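Local coordinates for beta-alanyl-CoA:ammonia lyase 2 (Clostridium propionicum, PDB 4MTU) that catalyses the elimination of ammonia from beta-alanyl-CoA, as a zinc-binding lyase of the hot dog fold superfamily, at the interface of chains A and B. Numbering follows the deposited sequence. Chains: chain A/B, Beta-alanyl-CoA:ammonia lyase 2.

The interface of chains A and B. Residues chain A 30, 54-57, 59; chain B 30, 54-57, 59.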
loop_
_atom_site.group_PDB
_atom_site.type_symbol
_atom_site.label_atom_id
_atom_site.label_comp_id
_atom_site.label_asym_id
_atom_site.label_seq_id
_atom_site.Cartn_x
_atom_site.Cartn_y
_atom_site.Cartn_z
ATOM N N VAL A 30 -6.828 -15.345 -1.242
ATOM C CA VAL A 30 -7.054 -15.699 0.149
ATOM C C VAL A 30 -7.364 -14.444 0.971
ATOM O O VAL A 30 -8.262 -14.507 1.820
ATOM C CB VAL A 30 -5.856 -16.482 0.688
ATOM C CG1 VAL A 30 -6.090 -16.863 2.147
ATOM C CG2 VAL A 30 -5.579 -17.722 -0.168
ATOM N N TYR A 54 -8.095 -23.215 6.679
ATOM C CA TYR A 54 -8.611 -23.716 5.422
ATOM C C TYR A 54 -8.256 -25.155 5.251
ATOM O O TYR A 54 -7.192 -25.643 5.544
ATOM C CB TYR A 54 -8.032 -22.955 4.251
ATOM C CG TYR A 54 -8.441 -21.514 4.043
ATOM C CD1 TYR A 54 -7.713 -20.466 4.573
ATOM C CD2 TYR A 54 -9.527 -21.179 3.278
ATOM C CE1 TYR A 54 -8.039 -19.167 4.386
ATOM C CE2 TYR A 54 -9.883 -19.880 3.044
ATOM C CZ TYR A 54 -9.138 -18.836 3.602
ATOM O OH TYR A 54 -9.511 -17.572 3.342
ATOM N N LYS A 55 -9.065 -25.756 4.298
ATOM C CA LYS A 55 -8.725 -27.036 3.644
ATOM C C LYS A 55 -8.905 -26.911 2.139
ATOM O O LYS A 55 -9.838 -26.258 1.637
ATOM C CB LYS A 55 -9.639 -28.167 4.170
ATOM N N ASP A 56 -8.011 -27.549 1.365
ATOM C CA ASP A 56 -8.224 -27.758 -0.048
ATOM C C ASP A 56 -8.244 -26.395 -0.741
ATOM O O ASP A 56 -9.121 -26.246 -1.600
ATOM C CB ASP A 56 -9.435 -28.602 -0.339
ATOM C CG ASP A 56 -9.243 -29.986 0.253
ATOM O OD1 ASP A 56 -8.162 -30.610 0.079
ATOM O OD2 ASP A 56 -10.166 -30.429 0.966
ATOM N N ILE A 57 -7.309 -25.446 -0.342
ATOM C CA ILE A 57 -7.247 -24.305 -1.260
ATOM C C ILE A 57 -6.674 -24.849 -2.570
ATOM O O ILE A 57 -5.588 -25.479 -2.544
ATOM C CB ILE A 57 -6.411 -23.157 -0.756
ATOM C CG1 ILE A 57 -6.998 -22.540 0.519
ATOM C CG2 ILE A 57 -6.223 -22.139 -1.869
ATOM C CD1 ILE A 57 -6.170 -21.474 1.135
ATOM N N PHE A 59 -5.637 -23.317 -6.427
ATOM C CA PHE A 59 -5.458 -22.204 -7.333
ATOM C C PHE A 59 -5.448 -22.799 -8.742
ATOM O O PHE A 59 -4.572 -23.638 -9.054
ATOM C CB PHE A 59 -4.194 -21.427 -7.087
ATOM C CG PHE A 59 -4.091 -20.818 -5.665
ATOM C CD1 PHE A 59 -5.084 -19.923 -5.219
ATOM C CD2 PHE A 59 -3.061 -21.118 -4.859
ATOM C CE1 PHE A 59 -4.943 -19.346 -3.942
ATOM C CE2 PHE A 59 -2.917 -20.540 -3.600
ATOM C CZ PHE A 59 -3.880 -19.653 -3.162
ATOM N N VAL B 30 -0.405 -16.120 4.860
ATOM C CA VAL B 30 -0.422 -16.828 3.591
ATOM C C VAL B 30 0.357 -16.039 2.534
ATOM O O VAL B 30 1.097 -16.664 1.764
ATOM C CB VAL B 30 -1.866 -17.114 3.175
ATOM C CG1 VAL B 30 -1.892 -17.862 1.846
ATOM C CG2 VAL B 30 -2.608 -17.896 4.263
ATOM N N TYR B 54 -3.049 -25.269 -1.105
ATOM C CA TYR B 54 -2.738 -25.659 0.255
ATOM C C TYR B 54 -3.670 -26.731 0.715
ATOM O O TYR B 54 -4.854 -26.762 0.482
ATOM C CB TYR B 54 -2.874 -24.491 1.204
ATOM C CG TYR B 54 -1.873 -23.360 1.117
ATOM C CD1 TYR B 54 -2.104 -22.242 0.338
ATOM C CD2 TYR B 54 -0.713 -23.370 1.844
ATOM C CE1 TYR B 54 -1.240 -21.205 0.256
ATOM C CE2 TYR B 54 0.180 -22.335 1.809
ATOM C CZ TYR B 54 -0.069 -21.220 1.003
ATOM O OH TYR B 54 0.825 -20.217 1.003
ATOM N N LYS B 55 -3.153 -27.400 1.813
ATOM C CA LYS B 55 -3.979 -28.234 2.710
ATOM C C LYS B 55 -3.688 -27.878 4.160
ATOM O O LYS B 55 -2.541 -27.600 4.555
ATOM C CB LYS B 55 -3.670 -29.733 2.487
ATOM N N ASP B 56 -4.730 -27.885 5.008
ATOM C CA ASP B 56 -4.559 -27.854 6.442
ATOM C C ASP B 56 -3.919 -26.519 6.825
ATOM O O ASP B 56 -3.022 -26.581 7.673
ATOM C CB ASP B 56 -3.817 -29.054 6.968
ATOM C CG ASP B 56 -4.617 -30.310 6.679
ATOM O OD1 ASP B 56 -5.851 -30.353 6.930
ATOM O OD2 ASP B 56 -4.012 -31.250 6.126
ATOM N N ILE B 57 -4.371 -25.371 6.184
ATOM C CA ILE B 57 -3.890 -24.146 6.830
ATOM C C ILE B 57 -4.576 -24.094 8.197
ATOM O O ILE B 57 -5.827 -24.183 8.254
ATOM C CB ILE B 57 -4.173 -22.889 6.050
ATOM C CG1 ILE B 57 -3.441 -22.876 4.703
ATOM C CG2 ILE B 57 -3.848 -21.675 6.906
ATOM C CD1 ILE B 57 -3.758 -21.718 3.831
ATOM N N PHE B 59 -4.658 -21.473 11.576
ATOM C CA PHE B 59 -4.294 -20.225 12.212
ATOM C C PHE B 59 -4.490 -20.438 13.713
ATOM O O PHE B 59 -5.625 -20.728 14.155
ATOM C CB PHE B 59 -5.110 -19.051 11.741
ATOM C CG PHE B 59 -5.011 -18.781 10.218
ATOM C CD1 PHE B 59 -3.753 -18.521 9.639
ATOM C CD2 PHE B 59 -6.108 -18.773 9.446
ATOM C CE1 PHE B 59 -3.694 -18.230 8.262
ATOM C CE2 PHE B 59 -6.051 -18.476 8.086
ATOM C CZ PHE B 59 -4.823 -18.208 7.515
HETATM O O HOH W 1 -7.437 -26.541 8.640
HETATM O O HOH W 2 -5.174 -28.322 -2.332
#
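A:Tyr54 and B:Ile57 meet backbone to backbone, joining strand 50-54 of one subunit to strand 56-59 of the other in an antiparallel bridge, and the two-fold axis repeats the pair with the chains exchanged. The amide N of A:Tyr54 donates to the carbonyl O of B:Ile57 over 2.9 Å, with the donor tilted 25° from the carbonyl plane. The return bond, from B:Ile57 N to A:Tyr54 O, is weak, its angle at the hydrogen being 121°. A water at each end supplements the pairing: water 1 lies 2.9 Å from B:Ile57 O and also reaches A:Tyr54 O, tying together the two carbonyls of one bridge, and water 2 does the same for the twin.

Beneath this ladder the isoleucines pack across the axis. Their side chains cross obliquely and touch tip to tip through the delta-methyls, A:Ile57 CD1 to B:Ile57 CD1 at 3.6 Å. In each, CG1 sits beside the backbone N (chi1 -64°) and anti to the carbonyl carbon, and the extended second torsion carries CD1 toward its mate. Within a chain, A:Ile57 CD1 also rests 3.7 Å above one face of the A:Tyr54 ring, toward its rim, while the CG2 branch lies over a face of A:Phe59. Across the contact that phenyl ring approaches the partner's tyrosine only loosely, A:Phe59 CE2 standing 4.3 Å from B:Tyr54 CE1. A:Val30, from helix 27-45, places CG2 in plane at the edge of the A:Phe59 ring and faces B:Val30 at a similar remove, A:Val30 CG2 standing 4.2 Å from B:Val30 CG1.

Two antiparallel bridges over an apolar seam thus join the two hot dog folds, in a manner consistent with a dimer within the deposited hexamer.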